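Local coordinates for protein N(G),N(G)-dimethylarginine dimethylaminohydrolase (Pseudomonas aeruginosa, PDB 1H70) that hydrolyses asymmetrically dimethylated and monomethylated arginine to citrulline, releasing dimethylamine or methylamine, at residues D190-E195 with A227-R232. The protein carries 1 engineered substitution. Sequence-based numbering, arbitrary orientation.
Sequences DFNIIE and ARLGYR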
ATOM      1  N   ASP A 190     -10.489  15.370  12.030  1.00 20.08           N
ATOM      2  CA  ASP A 190     -11.907  15.037  12.140  1.00 21.19           C
ATOM      3  C   ASP A 190     -12.102  13.524  12.027  1.00 20.70           C
ATOM      4  O   ASP A 190     -13.204  13.019  12.113  1.00 19.74           O
ATOM      5  CB  ASP A 190     -12.801  15.864  11.226  1.00 23.39           C
ATOM      6  CG  ASP A 190     -12.998  17.304  11.734  1.00 26.17           C
ATOM      7  OD1 ASP A 190     -12.705  17.617  12.911  1.00 30.37           O
ATOM      8  OD2 ASP A 190     -13.447  18.182  10.970  1.00 33.91           O
ATOM      9  N   PHE A 191     -10.996  12.790  11.866  1.00 20.11           N
ATOM     10  CA  PHE A 191     -11.076  11.335  11.815  1.00 19.51           C
ATOM     11  C   PHE A 191     -11.060  10.812  13.262  1.00 19.63           C
ATOM     12  O   PHE A 191     -10.675  11.532  14.165  1.00 20.19           O
ATOM     13  CB  PHE A 191      -9.844  10.725  11.140  1.00 20.12           C
ATOM     14  CG  PHE A 191      -9.773  10.914   9.633  1.00 19.88           C
ATOM     15  CD1 PHE A 191      -9.165  12.027   9.092  1.00 20.97           C
ATOM     16  CD2 PHE A 191     -10.286   9.960   8.778  1.00 21.43           C
ATOM     17  CE1 PHE A 191      -9.077  12.211   7.724  1.00 21.38           C
ATOM     18  CE2 PHE A 191     -10.209  10.131   7.399  1.00 22.12           C
ATOM     19  CZ  PHE A 191      -9.598  11.252   6.872  1.00 21.60           C
ATOM     20  N   ASN A 192     -11.421   9.560  13.466  1.00 19.05           N
ATOM     21  CA  ASN A 192     -11.260   8.954  14.779  1.00 19.56           C
ATOM     22  C   ASN A 192      -9.847   8.400  14.721  1.00 19.71           C
ATOM     23  O   ASN A 192      -9.653   7.341  14.128  1.00 19.45           O
ATOM     24  CB  ASN A 192     -12.248   7.821  14.992  1.00 20.25           C
ATOM     25  CG  ASN A 192     -11.948   6.996  16.239  1.00 22.05           C
ATOM     26  OD1 ASN A 192     -11.443   7.509  17.248  1.00 23.57           O
ATOM     27  ND2 ASN A 192     -12.248   5.699  16.151  1.00 21.99           N
ATOM     28  N   ILE A 193      -8.881   9.127  15.270  1.00 19.14           N
ATOM     29  CA  ILE A 193      -7.494   8.672  15.189  1.00 18.69           C
ATOM     30  C   ILE A 193      -7.175   7.617  16.210  1.00 18.98           C
ATOM     31  O   ILE A 193      -7.449   7.768  17.405  1.00 17.58           O
ATOM     32  CB  ILE A 193      -6.490   9.824  15.292  1.00 19.28           C
ATOM     33  CG1 ILE A 193      -6.797  10.897  14.243  1.00 19.03           C
ATOM     34  CG2 ILE A 193      -5.085   9.286  15.105  1.00 19.43           C
ATOM     35  CD1 ILE A 193      -6.079  12.230  14.507  1.00 20.60           C
ATOM     36  N   ILE A 194      -6.620   6.521  15.695  1.00 17.97           N
ATOM     37  CA  ILE A 194      -6.182   5.403  16.510  1.00 18.70           C
ATOM     38  C   ILE A 194      -4.662   5.466  16.511  1.00 18.51           C
ATOM     39  O   ILE A 194      -3.983   5.084  15.556  1.00 17.41           O
ATOM     40  CB  ILE A 194      -6.732   4.077  15.954  1.00 19.05           C
ATOM     41  CG1 ILE A 194      -8.264   4.149  15.870  1.00 20.27           C
ATOM     42  CG2 ILE A 194      -6.278   2.915  16.805  1.00 20.39           C
ATOM     43  CD1 ILE A 194      -8.846   3.243  14.806  1.00 20.10           C
ATOM     44  N   GLU A 195      -4.135   6.034  17.596  1.00 18.45           N
ATOM     45  CA  GLU A 195      -2.699   6.198  17.746  1.00 17.65           C
ATOM     46  C   GLU A 195      -2.028   4.866  18.027  1.00 17.98           C
ATOM     47  O   GLU A 195      -2.370   4.182  18.985  1.00 18.49           O
ATOM     48  CB  GLU A 195      -2.386   7.211  18.850  1.00 18.39           C
ATOM     49  N   ALA A 227      -9.909  -4.644  16.650  1.00 17.99           N
ATOM     50  CA  ALA A 227     -10.949  -5.621  16.952  1.00 19.06           C
ATOM     51  C   ALA A 227     -12.173  -5.024  17.641  1.00 19.02           C
ATOM     52  O   ALA A 227     -13.331  -5.326  17.299  1.00 18.59           O
ATOM     53  CB  ALA A 227     -10.352  -6.731  17.864  1.00 18.95           C
ATOM     54  N   ARG A 228     -11.927  -4.154  18.610  1.00 19.80           N
ATOM     55  CA  ARG A 228     -13.024  -3.541  19.348  1.00 21.31           C
ATOM     56  C   ARG A 228     -13.900  -2.644  18.486  1.00 21.59           C
ATOM     57  O   ARG A 228     -15.066  -2.412  18.802  1.00 22.54           O
ATOM     58  CB  ARG A 228     -12.484  -2.834  20.578  1.00 21.41           C
ATOM     59  CG  ARG A 228     -11.804  -3.818  21.510  1.00 23.33           C
ATOM     60  CD  ARG A 228     -11.406  -3.157  22.811  1.00 26.14           C
ATOM     61  NE  ARG A 228     -12.596  -2.590  23.444  1.00 26.88           N
ATOM     62  CZ  ARG A 228     -13.429  -3.312  24.172  1.00 25.27           C
ATOM     63  NH1 ARG A 228     -13.188  -4.602  24.341  1.00 26.82           N
ATOM     64  NH2 ARG A 228     -14.497  -2.748  24.720  1.00 28.03           N
ATOM     65  N   LEU A 229     -13.373  -2.170  17.364  1.00 21.41           N
ATOM     66  CA  LEU A 229     -14.173  -1.347  16.480  1.00 21.13           C
ATOM     67  C   LEU A 229     -15.229  -2.167  15.735  1.00 21.24           C
ATOM     68  O   LEU A 229     -16.209  -1.594  15.248  1.00 22.46           O
ATOM     69  CB  LEU A 229     -13.281  -0.535  15.542  1.00 21.44           C
ATOM     70  CG  LEU A 229     -12.563   0.594  16.296  1.00 21.24           C
ATOM     71  CD1 LEU A 229     -11.286   0.992  15.597  1.00 23.79           C
ATOM     72  CD2 LEU A 229     -13.490   1.779  16.484  1.00 20.19           C
ATOM     73  N   GLY A 230     -15.056  -3.489  15.653  1.00 20.44           N
ATOM     74  CA  GLY A 230     -16.045  -4.345  15.023  1.00 19.36           C
ATOM     75  C   GLY A 230     -15.571  -5.108  13.801  1.00 18.82           C
ATOM     76  O   GLY A 230     -16.338  -5.853  13.191  1.00 18.80           O
ATOM     77  N   TYR A 231     -14.309  -4.920  13.437  1.00 18.08           N
ATOM     78  CA  TYR A 231     -13.738  -5.591  12.280  1.00 17.53           C
ATOM     79  C   TYR A 231     -13.299  -7.025  12.573  1.00 17.83           C
ATOM     80  O   TYR A 231     -12.893  -7.337  13.678  1.00 17.48           O
ATOM     81  CB  TYR A 231     -12.509  -4.828  11.788  1.00 16.85           C
ATOM     82  CG  TYR A 231     -12.769  -3.386  11.423  1.00 15.35           C
ATOM     83  CD1 TYR A 231     -13.429  -3.062  10.263  1.00 14.19           C
ATOM     84  CD2 TYR A 231     -12.340  -2.356  12.250  1.00 15.57           C
ATOM     85  CE1 TYR A 231     -13.672  -1.732   9.911  1.00 15.59           C
ATOM     86  CE2 TYR A 231     -12.570  -1.036  11.928  1.00 14.87           C
ATOM     87  CZ  TYR A 231     -13.231  -0.729  10.755  1.00 14.81           C
ATOM     88  OH  TYR A 231     -13.441   0.595  10.455  1.00 17.25           O
ATOM     89  N   ARG A 232     -13.355  -7.880  11.553  1.00 18.14           N
ATOM     90  CA  ARG A 232     -12.843  -9.237  11.691  1.00 19.06           C
ATOM     91  C   ARG A 232     -11.344  -9.138  11.442  1.00 18.56           C
ATOM     92  O   ARG A 232     -10.929  -8.915  10.307  1.00 17.79           O
ATOM     93  CB  ARG A 232     -13.454 -10.182  10.665  1.00 20.36           C
ATOM     94  CG  ARG A 232     -14.927 -10.432  10.892  1.00 25.95           C
ATOM     95  CD  ARG A 232     -15.554 -11.366   9.862  1.00 30.41           C
ATOM     96  NE  ARG A 232     -14.929 -12.682   9.854  1.00 33.06           N
ATOM     97  CZ  ARG A 232     -15.260 -13.636   8.998  1.00 36.23           C
ATOM     98  NH1 ARG A 232     -16.205 -13.432   8.091  1.00 34.91           N
ATOM     99  NH2 ARG A 232     -14.653 -14.818   9.050  1.00 40.08           N
TER
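Ile194 and Leu229 meet tip to tip, methyl CD1 of Ile194 lying 3.4 Å from methyl CD1 of Leu229. That spacing is tighter than ordinary van der Waals contact between carbons, whereas the nearest pair of alpha carbons, Ile194 CA and Leu229 CA, is 10.5 Å apart; the two side chains therefore bridge a gap that the backbones leave wide. In Ile194 the CG1 branch is directed away from its own carbonyl carbon (chi1 -57°), placing CD1 at the leucine. Leu229, with CG likewise opposite its carbonyl carbon (chi1 -72°), divides its work between two methyls: CD1 faces the isoleucine, and CD2 sits 4.1 Å from Asn192 ND2, a looser van der Waals approach in which the two side chains pass at a slant. The same ND2 hydrogen-bonds to OD1 of Asn175, on strand 175-178. Dimethylargininases have the five-bladed propeller fold of the pentein superfamily, and here, at the periphery and away from the citrulline pocket, the edge strand 192-195 of one small three-stranded sheet, paired in parallel with 175-178, meets the turn that follows helix 220-227 and precedes strand 232-236, burying only 93 Å² in total. Asn192 and Ile194 both direct their CB atoms at that turn, as expected for alternate residues of a strand, and Leu229 also touches Asn175. The turn is type I, closed by a backbone hydrogen bond from Gly230 N to Ala227 O, 3.0 Å; Gly230 then leaves helical geometry with positive phi (118°), where a CB would be jammed against Leu229 O. Lys225 of helix 220-227 also packs against Ile194.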